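Local structure of Exo beta-1,2-glucooligosaccharide sophorohydrolase (non-reducing end) (Parabacteroides distasonis ATCC 8503, 5Z06) at residues Y8-N13 with A156-R161; Y22-Y27 with E69-P74; T86-V91 with D176-P181. The protein hydrolyses linear beta-1,2-glucan and beta-1,2-glucooligosaccharides of four or more glucose units, releasing sophorose from the non-reducing end. All blocks are in the same frame, centred on the assembly; numbering follows the deposited sequence.

Contact 1. Residues Y8-N13 with A156-R161; sequences YVFFEN and AAVALR. With CA (calcium ion), chain C.
Phe10 and Val158 meet across the interior of a beta-sandwich: Phe10 belongs to the sheet built on strand 169-180, Val158 to the five-stranded sheet that faces it. No hydrogen bond joins the two segments, as expected where sheets pack through side chains. The side chains cross at about a right angle, and one methyl of Val158, CG2, sits over the centre of the Phe10 ring, 3.6 Å from its centroid and 13° off the normal, a CH-pi contact. The first torsion puts CG anti to the carbonyl carbon (chi1 -65°). A flat ring suits this methyl on its face and backbone at its side: Ala156 O lies near the ring plane, 3.9 Å from Phe10 CE1, while Ala157 CA approaches obliquely. Ala156 and Ala157 form a classic beta bulge opposite Arg108, and their CB atoms point away from 8-13, so their backbone meets Phe10. Tyr8 turns a ring edge to Phe10 CZ, stacks on Tyr72 and hydrogen-bonds through OH to Leu155 O. Beyond the corner at Phe10 the chain runs into the calcium site, which Thr49, Asn52 and Asp175 complete. Here Glu12 O binds the calcium ion at 2.3 Å, and Asn13 OD1 binds it at 2.5 Å.

Contact 2. Residues Y22-Y27 with E69-P74; sequences YSQAKY and EIQYCP
Gln24 and Glu69 form a hydrogen-bonded antiparallel pair, with Gln24 N giving to Glu69 O at 2.8 Å and Glu69 N returning a bond to Gln24 O at 3.0 Å. Two residues along, Gln71 N donates to Tyr22 O (2.8 Å) from 40° above the carbonyl plane. On the face shared by Gln24, Glu69 and Gln71, Gln71 NE2 reaches Glu69 OE1 at 2.8 Å, almost in its own amide plane and on the anti side of the carboxylate. The other oxygen, Glu69 OE2, takes Tyr67 OH and the charge of Arg108, so both oxygens of this buried carboxylate have partners. Gln24 OE1 approaches Glu69 CD with the amide turned 84° from the carboxylate. This pairing joins strand 23-28, an outermost strand of the five-stranded antiparallel sheet, to strand 65-71. Past the paired residues, Cys73 CB lies over the centre of the Tyr22 ring, 3.6 Å from its centroid, and SG, set anti to the backbone N (chi1 166°), leans obliquely over the CE2 side as a sulfur-aromatic contact. The short, polarisable cysteine side chain suits a place against a ring face. The phenol of Tyr22 extends further, its OH hydrogen-bonded to Trp658 NE1 and Ala594 O of the glucoamylase-like region.

Contact 3. Residues T86-V91 with D176-P181; sequences TLSMQV and DIELLP
Thr86 and Leu180 open an antiparallel strand pairing in the sandwich's calcium-bearing sheet. Thr86 N gives a hydrogen bond to Leu180 O at 3.1 Å, and Leu180 N returns one to Thr86 O at 3.0 Å. The threonine hydroxyl adds a longer bond: OG1, placed between backbone N and carbonyl carbon (chi1 72°), donates to the same Leu180 O at 3.3 Å from 54° above the carbonyl plane, and also touches Leu180 CB. An alanine here would probably leave Leu180 O with just the amide of its two donors from this strand and open a gap beside Leu180 CB. Two residues on, Ser88 N meets Glu178 O at 2.7 Å, nearly along the C=O axis, and Glu178 N bonds back to Ser88 O. Ser88 CB is also pressed against Leu180 CD1 at 3.5 Å, a tight fit that a small side chain permits.

On the opposite face Leu87, Ile177 and Leu179 turn branched apolar side chains into the sandwich interior. Leu87 CD1 lies 3.9 Å from Ile177 CG2, the two side chains side by side and pointing the same way, and also meets Leu179 CD2; Phe10 and Val158 pack against this group.

Near Asp176, whose backbone is in the left-handed region, Ser88 O and Asp176 O lie close together, two acceptors with no bond between them. A water bridges the two strands, accepting from Ser88 OG and donating to Asp176 O and Glu178 OE2; the latter oxygen is also salt-bridged to Lys218. Gln90 CG rests against Asp176 OD2, the amide nearly perpendicular to the carboxylate. Asp176 itself is second shell to the calcium ion: its OD1 is hydrogen-bonded to Thr49 OG1, a direct ligand of the metal.

From the N terminus, residues 8-13 and then 22-27 each wait for later partners. Contact 2 closes first, when 69-74 returns to 22-27, nested inside the loop that contact 1 closes at 156-161. Segment 86-91 also lies within that loop, but its partner 176-181 comes after it, so contact 3 crosses contact 1 and follows contact 2 in series. Contact 2 pairs strands of the five-stranded sheet, contact 3 strands of the sheet that faces it, and contact 1 bridges them. Probable backbone bonds tie contact 1 to contact 2 within one sheet (Val158 O–Ile70 N) and to contact 3 within the other (Phe10 N–Ile177 O). Ile70 CG1 and Ile177 CD1 bring contacts 2 and 3 together.

Contact 1. Residues Y8-N13 with A156-R161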
loop_
_atom_site.group_PDB
_atom_site.type_symbol
_atom_site.label_atom_id
_atom_site.label_comp_id
_atom_site.label_asym_id
_atom_site.label_seq_id
_atom_site.Cartn_x
_atom_site.Cartn_y
_atom_site.Cartn_z
ATOM N N TYR A 8 -12.083 3.327 -14.516
ATOM C CA TYR A 8 -12.584 2.140 -13.834
ATOM C C TYR A 8 -12.238 0.913 -14.679
ATOM O O TYR A 8 -12.928 0.562 -15.661
ATOM C CB TYR A 8 -14.060 2.285 -13.634
ATOM C CG TYR A 8 -14.673 1.276 -12.727
ATOM C CD1 TYR A 8 -14.803 1.532 -11.370
ATOM C CD2 TYR A 8 -15.184 0.085 -13.223
ATOM C CE1 TYR A 8 -15.415 0.624 -10.539
ATOM C CE2 TYR A 8 -15.787 -0.833 -12.384
ATOM C CZ TYR A 8 -15.896 -0.559 -11.050
ATOM O OH TYR A 8 -16.502 -1.459 -10.217
ATOM N N VAL A 9 -11.131 0.284 -14.294
ATOM C CA VAL A 9 -10.494 -0.776 -15.064
ATOM C C VAL A 9 -10.842 -2.122 -14.453
ATOM O O VAL A 9 -10.703 -2.299 -13.261
ATOM C CB VAL A 9 -8.964 -0.573 -15.064
ATOM C CG1 VAL A 9 -8.225 -1.722 -15.739
ATOM C CG2 VAL A 9 -8.619 0.738 -15.748
ATOM N N PHE A 10 -11.278 -3.068 -15.277
ATOM C CA PHE A 10 -11.472 -4.445 -14.847
ATOM C C PHE A 10 -10.198 -5.261 -15.010
ATOM O O PHE A 10 -9.933 -6.164 -14.232
ATOM C CB PHE A 10 -12.590 -5.094 -15.643
ATOM C CG PHE A 10 -13.913 -4.475 -15.397
ATOM C CD1 PHE A 10 -14.659 -4.846 -14.296
ATOM C CD2 PHE A 10 -14.411 -3.498 -16.255
ATOM C CE1 PHE A 10 -15.892 -4.267 -14.048
ATOM C CE2 PHE A 10 -15.654 -2.920 -16.017
ATOM C CZ PHE A 10 -16.395 -3.306 -14.919
ATOM N N PHE A 11 -9.438 -4.980 -16.061
ATOM C CA PHE A 11 -8.155 -5.611 -16.228
ATOM C C PHE A 11 -7.252 -4.783 -17.104
ATOM O O PHE A 11 -7.646 -4.386 -18.198
ATOM C CB PHE A 11 -8.329 -6.978 -16.863
ATOM C CG PHE A 11 -7.047 -7.708 -17.024
ATOM C CD1 PHE A 11 -6.528 -8.429 -15.969
ATOM C CD2 PHE A 11 -6.346 -7.655 -18.216
ATOM C CE1 PHE A 11 -5.337 -9.097 -16.095
ATOM C CE2 PHE A 11 -5.141 -8.322 -18.345
ATOM C CZ PHE A 11 -4.635 -9.046 -17.288
ATOM N N GLU A 12 -6.049 -4.528 -16.622
ATOM C CA GLU A 12 -4.969 -4.013 -17.446
ATOM C C GLU A 12 -3.850 -5.043 -17.542
ATOM O O GLU A 12 -3.420 -5.405 -18.636
ATOM C CB GLU A 12 -4.432 -2.733 -16.849
ATOM C CG GLU A 12 -3.292 -2.133 -17.650
ATOM C CD GLU A 12 -3.024 -0.707 -17.243
ATOM O OE1 GLU A 12 -2.601 -0.488 -16.086
ATOM O OE2 GLU A 12 -3.267 0.183 -18.078
ATOM N N ASN A 13 -3.370 -5.479 -16.387
ATOM C CA ASN A 13 -2.271 -6.445 -16.274
ATOM C C ASN A 13 -2.413 -7.177 -14.962
ATOM O O ASN A 13 -2.862 -6.608 -13.979
ATOM C CB ASN A 13 -0.908 -5.725 -16.300
ATOM C CG ASN A 13 -0.448 -5.386 -17.705
ATOM O OD1 ASN A 13 -0.521 -6.218 -18.600
ATOM N ND2 ASN A 13 0.045 -4.169 -17.904
ATOM N N ALA A 156 -19.505 -4.575 -10.834
ATOM C CA ALA A 156 -18.538 -5.422 -10.128
ATOM C C ALA A 156 -17.654 -6.206 -11.091
ATOM O O ALA A 156 -16.469 -6.384 -10.825
ATOM C CB ALA A 156 -19.237 -6.369 -9.166
ATOM N N ALA A 157 -18.222 -6.689 -12.191
ATOM C CA ALA A 157 -17.469 -7.557 -13.073
ATOM C C ALA A 157 -17.996 -7.524 -14.474
ATOM O O ALA A 157 -19.167 -7.255 -14.687
ATOM C CB ALA A 157 -17.478 -8.984 -12.544
ATOM N N VAL A 158 -17.098 -7.776 -15.421
ATOM C CA VAL A 158 -17.454 -8.084 -16.781
ATOM C C VAL A 158 -17.651 -9.596 -16.838
ATOM O O VAL A 158 -16.717 -10.347 -16.564
ATOM C CB VAL A 158 -16.357 -7.642 -17.743
ATOM C CG1 VAL A 158 -16.631 -8.137 -19.151
ATOM C CG2 VAL A 158 -16.270 -6.132 -17.726
ATOM N N ALA A 159 -18.872 -10.016 -17.188
ATOM C CA ALA A 159 -19.265 -11.413 -17.233
ATOM C C ALA A 159 -19.230 -11.941 -18.654
ATOM O O ALA A 159 -19.558 -11.226 -19.610
ATOM C CB ALA A 159 -20.657 -11.580 -16.659
ATOM N N LEU A 160 -18.826 -13.205 -18.786
ATOM C CA LEU A 160 -18.724 -13.842 -20.087
ATOM C C LEU A 160 -19.398 -15.180 -20.044
ATOM O O LEU A 160 -19.298 -15.909 -19.053
ATOM C CB LEU A 160 -17.277 -13.993 -20.516
ATOM C CG LEU A 160 -16.546 -12.666 -20.656
ATOM C CD1 LEU A 160 -15.042 -12.871 -20.592
ATOM C CD2 LEU A 160 -16.941 -11.955 -21.940
ATOM N N ARG A 161 -20.107 -15.470 -21.129
ATOM C CA ARG A 161 -20.883 -16.680 -21.266
ATOM C C ARG A 161 -20.708 -17.211 -22.673
ATOM O O ARG A 161 -20.246 -16.480 -23.554
ATOM C CB ARG A 161 -22.364 -16.396 -20.990
ATOM C CG ARG A 161 -22.788 -16.633 -19.559
ATOM C CD ARG A 161 -24.226 -17.169 -19.448
ATOM N NE ARG A 161 -24.569 -17.426 -18.053
ATOM C CZ ARG A 161 -24.088 -18.434 -17.313
ATOM N NH1 ARG A 161 -23.238 -19.339 -17.823
ATOM N NH2 ARG A 161 -24.464 -18.543 -16.037
HETATM CA CA CA C . -2.159 -6.030 -20.417
#

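Contact 2. Residues Y22-Y27 with E69-P74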
loop_
_atom_site.group_PDB
_atom_site.type_symbol
_atom_site.label_atom_id
_atom_site.label_comp_id
_atom_site.label_asym_id
_atom_site.label_seq_id
_atom_site.Cartn_x
_atom_site.Cartn_y
_atom_site.Cartn_z
ATOM N N TYR A 22 -8.531 -11.754 -9.572
ATOM C CA TYR A 22 -9.823 -11.086 -9.717
ATOM C C TYR A 22 -10.550 -11.543 -10.968
ATOM O O TYR A 22 -10.941 -10.735 -11.805
ATOM C CB TYR A 22 -9.609 -9.588 -9.776
ATOM C CG TYR A 22 -9.072 -9.033 -8.493
ATOM C CD1 TYR A 22 -9.901 -8.850 -7.398
ATOM C CD2 TYR A 22 -7.735 -8.702 -8.368
ATOM C CE1 TYR A 22 -9.410 -8.331 -6.211
ATOM C CE2 TYR A 22 -7.243 -8.196 -7.186
ATOM C CZ TYR A 22 -8.082 -7.996 -6.128
ATOM O OH TYR A 22 -7.546 -7.484 -4.991
ATOM N N SER A 23 -10.712 -12.848 -11.089
ATOM C CA SER A 23 -11.487 -13.423 -12.148
ATOM C C SER A 23 -12.083 -14.705 -11.648
ATOM O O SER A 23 -11.673 -15.269 -10.631
ATOM C CB SER A 23 -10.638 -13.705 -13.380
ATOM O OG SER A 23 -9.653 -14.663 -13.091
ATOM N N GLN A 24 -13.068 -15.159 -12.380
ATOM C CA GLN A 24 -13.690 -16.415 -12.092
ATOM C C GLN A 24 -13.810 -17.110 -13.438
ATOM O O GLN A 24 -13.966 -16.462 -14.473
ATOM C CB GLN A 24 -15.032 -16.187 -11.414
ATOM C CG GLN A 24 -15.733 -17.456 -10.950
ATOM C CD GLN A 24 -17.087 -17.190 -10.285
ATOM O OE1 GLN A 24 -17.603 -16.058 -10.293
ATOM N NE2 GLN A 24 -17.671 -18.241 -9.709
ATOM N N ALA A 25 -13.686 -18.422 -13.422
ATOM C CA ALA A 25 -13.953 -19.219 -14.600
ATOM C C ALA A 25 -14.431 -20.572 -14.121
ATOM O O ALA A 25 -13.796 -21.211 -13.287
ATOM C CB ALA A 25 -12.731 -19.328 -15.483
ATOM N N LYS A 26 -15.595 -20.966 -14.597
ATOM C CA LYS A 26 -16.203 -22.195 -14.157
ATOM C C LYS A 26 -17.018 -22.727 -15.290
ATOM O O LYS A 26 -17.318 -22.011 -16.240
ATOM C CB LYS A 26 -17.060 -21.994 -12.904
ATOM C CG LYS A 26 -18.097 -20.894 -13.002
ATOM C CD LYS A 26 -18.704 -20.521 -11.643
ATOM C CE LYS A 26 -19.841 -21.434 -11.210
ATOM N NZ LYS A 26 -21.009 -20.658 -10.709
ATOM N N TYR A 27 -17.359 -23.998 -15.196
ATOM C CA TYR A 27 -18.020 -24.678 -16.291
ATOM C C TYR A 27 -18.768 -25.878 -15.791
ATOM O O TYR A 27 -18.501 -26.412 -14.708
ATOM C CB TYR A 27 -16.995 -25.106 -17.373
ATOM C CG TYR A 27 -15.975 -26.042 -16.810
ATOM C CD1 TYR A 27 -16.182 -27.428 -16.828
ATOM C CD2 TYR A 27 -14.838 -25.548 -16.178
ATOM C CE1 TYR A 27 -15.267 -28.294 -16.250
ATOM C CE2 TYR A 27 -13.911 -26.404 -15.614
ATOM C CZ TYR A 27 -14.129 -27.773 -15.648
ATOM O OH TYR A 27 -13.217 -28.615 -15.078
ATOM N N GLU A 69 -15.883 -14.350 -15.311
ATOM C CA GLU A 69 -15.961 -12.923 -15.085
ATOM C C GLU A 69 -14.623 -12.352 -14.696
ATOM O O GLU A 69 -13.810 -13.027 -14.053
ATOM C CB GLU A 69 -16.992 -12.594 -14.020
ATOM C CG GLU A 69 -16.713 -13.208 -12.672
ATOM C CD GLU A 69 -17.684 -12.722 -11.617
ATOM O OE1 GLU A 69 -17.224 -12.303 -10.539
ATOM O OE2 GLU A 69 -18.912 -12.752 -11.869
ATOM N N ILE A 70 -14.419 -11.102 -15.094
ATOM C CA ILE A 70 -13.257 -10.335 -14.756
ATOM C C ILE A 70 -13.747 -9.291 -13.765
ATOM O O ILE A 70 -14.541 -8.415 -14.106
ATOM C CB ILE A 70 -12.644 -9.690 -15.995
ATOM C CG1 ILE A 70 -12.198 -10.770 -16.975
ATOM C CG2 ILE A 70 -11.435 -8.855 -15.614
ATOM C CD1 ILE A 70 -13.199 -11.086 -18.048
ATOM N N GLN A 71 -13.252 -9.398 -12.546
ATOM C CA GLN A 71 -13.729 -8.595 -11.433
ATOM C C GLN A 71 -12.930 -7.313 -11.274
ATOM O O GLN A 71 -11.680 -7.311 -11.328
ATOM C CB GLN A 71 -13.665 -9.392 -10.159
ATOM C CG GLN A 71 -14.553 -10.618 -10.162
ATOM C CD GLN A 71 -14.122 -11.667 -9.159
ATOM O OE1 GLN A 71 -13.111 -11.515 -8.488
ATOM N NE2 GLN A 71 -14.885 -12.744 -9.064
ATOM N N TYR A 72 -13.663 -6.219 -11.076
ATOM C CA TYR A 72 -13.038 -4.954 -10.724
ATOM C C TYR A 72 -12.324 -5.167 -9.402
ATOM O O TYR A 72 -12.906 -5.726 -8.496
ATOM C CB TYR A 72 -14.062 -3.816 -10.562
ATOM C CG TYR A 72 -13.421 -2.568 -9.996
ATOM C CD1 TYR A 72 -12.573 -1.789 -10.774
ATOM C CD2 TYR A 72 -13.640 -2.189 -8.681
ATOM C CE1 TYR A 72 -11.978 -0.660 -10.270
ATOM C CE2 TYR A 72 -13.044 -1.053 -8.155
ATOM C CZ TYR A 72 -12.210 -0.293 -8.946
ATOM O OH TYR A 72 -11.606 0.828 -8.402
ATOM N N CYS A 73 -11.074 -4.728 -9.334
ATOM C CA CYS A 73 -10.218 -4.892 -8.136
ATOM C C CYS A 73 -10.317 -3.612 -7.335
ATOM O O CYS A 73 -9.784 -2.608 -7.770
ATOM C CB CYS A 73 -8.749 -5.144 -8.566
ATOM S SG CYS A 73 -7.515 -4.968 -7.242
ATOM N N PRO A 74 -11.064 -3.608 -6.217
ATOM C CA PRO A 74 -11.146 -2.358 -5.447
ATOM C C PRO A 74 -9.806 -1.978 -4.868
ATOM O O PRO A 74 -9.023 -2.839 -4.470
ATOM C CB PRO A 74 -12.139 -2.679 -4.329
ATOM C CG PRO A 74 -12.128 -4.164 -4.249
ATOM C CD PRO A 74 -11.987 -4.607 -5.677
#

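Contact 3. Residues T86-V91 with D176-P181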
loop_
_atom_site.group_PDB
_atom_site.type_symbol
_atom_site.label_atom_id
_atom_site.label_comp_id
_atom_site.label_asym_id
_atom_site.label_seq_id
_atom_site.Cartn_x
_atom_site.Cartn_y
_atom_site.Cartn_z
ATOM N N THR A 86 -18.612 3.625 -22.120
ATOM C CA THR A 86 -18.255 2.461 -22.918
ATOM C C THR A 86 -17.481 1.447 -22.081
ATOM O O THR A 86 -16.723 1.819 -21.193
ATOM C CB THR A 86 -17.416 2.848 -24.158
ATOM O OG1 THR A 86 -16.107 3.225 -23.751
ATOM C CG2 THR A 86 -18.042 4.014 -24.928
ATOM N N LEU A 87 -17.713 0.171 -22.359
ATOM C CA LEU A 87 -16.826 -0.892 -21.935
ATOM C C LEU A 87 -15.888 -1.134 -23.089
ATOM O O LEU A 87 -16.281 -1.690 -24.113
ATOM C CB LEU A 87 -17.602 -2.150 -21.616
ATOM C CG LEU A 87 -16.783 -3.418 -21.366
ATOM C CD1 LEU A 87 -15.929 -3.256 -20.116
ATOM C CD2 LEU A 87 -17.730 -4.589 -21.219
ATOM N N SER A 88 -14.652 -0.685 -22.937
ATOM C CA SER A 88 -13.617 -0.939 -23.916
ATOM C C SER A 88 -12.779 -2.161 -23.513
ATOM O O SER A 88 -12.472 -2.348 -22.342
ATOM C CB SER A 88 -12.745 0.280 -24.072
ATOM O OG SER A 88 -11.560 -0.030 -24.768
ATOM N N MET A 89 -12.460 -3.009 -24.488
ATOM C CA MET A 89 -11.512 -4.105 -24.319
ATOM C C MET A 89 -10.606 -4.199 -25.532
ATOM O O MET A 89 -10.860 -3.597 -26.580
ATOM C CB MET A 89 -12.223 -5.442 -24.201
ATOM C CG MET A 89 -13.576 -5.396 -23.544
ATOM S SD MET A 89 -14.130 -7.071 -23.258
ATOM C CE MET A 89 -14.580 -7.550 -24.914
ATOM N N GLN A 90 -9.561 -4.993 -25.379
ATOM C CA GLN A 90 -8.748 -5.428 -26.487
ATOM C C GLN A 90 -8.987 -6.930 -26.551
ATOM O O GLN A 90 -8.886 -7.613 -25.527
ATOM C CB GLN A 90 -7.286 -5.100 -26.239
ATOM C CG GLN A 90 -6.984 -3.613 -26.287
ATOM C CD GLN A 90 -6.851 -3.057 -27.688
ATOM O OE1 GLN A 90 -6.872 -3.785 -28.682
ATOM N NE2 GLN A 90 -6.692 -1.752 -27.773
ATOM N N VAL A 91 -9.334 -7.429 -27.743
ATOM C CA VAL A 91 -9.722 -8.823 -27.943
ATOM C C VAL A 91 -8.858 -9.379 -29.057
ATOM O O VAL A 91 -8.703 -8.768 -30.106
ATOM C CB VAL A 91 -11.204 -8.958 -28.295
ATOM C CG1 VAL A 91 -11.649 -10.414 -28.326
ATOM C CG2 VAL A 91 -12.046 -8.221 -27.279
ATOM N N ASP A 176 -6.999 -5.064 -21.325
ATOM C CA ASP A 176 -7.433 -3.678 -21.210
ATOM C C ASP A 176 -8.937 -3.508 -21.158
ATOM O O ASP A 176 -9.526 -2.710 -21.890
ATOM C CB ASP A 176 -6.781 -2.885 -22.302
ATOM C CG ASP A 176 -5.306 -3.082 -22.294
ATOM O OD1 ASP A 176 -4.714 -2.944 -21.204
ATOM O OD2 ASP A 176 -4.748 -3.432 -23.340
ATOM N N ILE A 177 -9.525 -4.286 -20.258
ATOM C CA ILE A 177 -10.945 -4.306 -20.016
ATOM C C ILE A 177 -11.185 -3.176 -19.047
ATOM O O ILE A 177 -10.704 -3.189 -17.903
ATOM C CB ILE A 177 -11.406 -5.617 -19.397
ATOM C CG1 ILE A 177 -10.886 -6.801 -20.219
ATOM C CG2 ILE A 177 -12.920 -5.630 -19.313
ATOM C CD1 ILE A 177 -11.121 -8.142 -19.603
ATOM N N GLU A 178 -11.907 -2.176 -19.523
ATOM C CA GLU A 178 -12.076 -0.948 -18.779
ATOM C C GLU A 178 -13.278 -0.156 -19.264
ATOM O O GLU A 178 -13.724 -0.298 -20.424
ATOM C CB GLU A 178 -10.817 -0.081 -18.906
ATOM C CG GLU A 178 -10.460 0.305 -20.326
ATOM C CD GLU A 178 -9.118 0.996 -20.432
ATOM O OE1 GLU A 178 -8.550 1.435 -19.401
ATOM O OE2 GLU A 178 -8.631 1.109 -21.566
ATOM N N LEU A 179 -13.778 0.681 -18.362
ATOM C CA LEU A 179 -14.786 1.654 -18.693
ATOM C C LEU A 179 -14.078 2.931 -19.096
ATOM O O LEU A 179 -13.143 3.358 -18.417
ATOM C CB LEU A 179 -15.710 1.889 -17.514
ATOM C CG LEU A 179 -16.431 0.673 -16.961
ATOM C CD1 LEU A 179 -17.437 1.106 -15.921
ATOM C CD2 LEU A 179 -17.103 -0.122 -18.061
ATOM N N LEU A 180 -14.512 3.515 -20.211
ATOM C CA LEU A 180 -13.943 4.745 -20.755
ATOM C C LEU A 180 -15.065 5.726 -21.042
ATOM O O LEU A 180 -16.209 5.312 -21.227
ATOM C CB LEU A 180 -13.201 4.479 -22.054
ATOM C CG LEU A 180 -11.902 3.688 -21.969
ATOM C CD1 LEU A 180 -11.372 3.364 -23.360
ATOM C CD2 LEU A 180 -10.843 4.460 -21.197
ATOM N N PRO A 181 -14.742 7.029 -21.079
ATOM C CA PRO A 181 -15.782 7.994 -21.384
ATOM C C PRO A 181 -16.085 7.990 -22.882
ATOM O O PRO A 181 -15.262 7.538 -23.668
ATOM C CB PRO A 181 -15.177 9.321 -20.919
ATOM C CG PRO A 181 -13.717 9.118 -21.005
ATOM C CD PRO A 181 -13.457 7.674 -20.759
HETATM O O HOH W 1 -9.333 -0.672 -23.448
#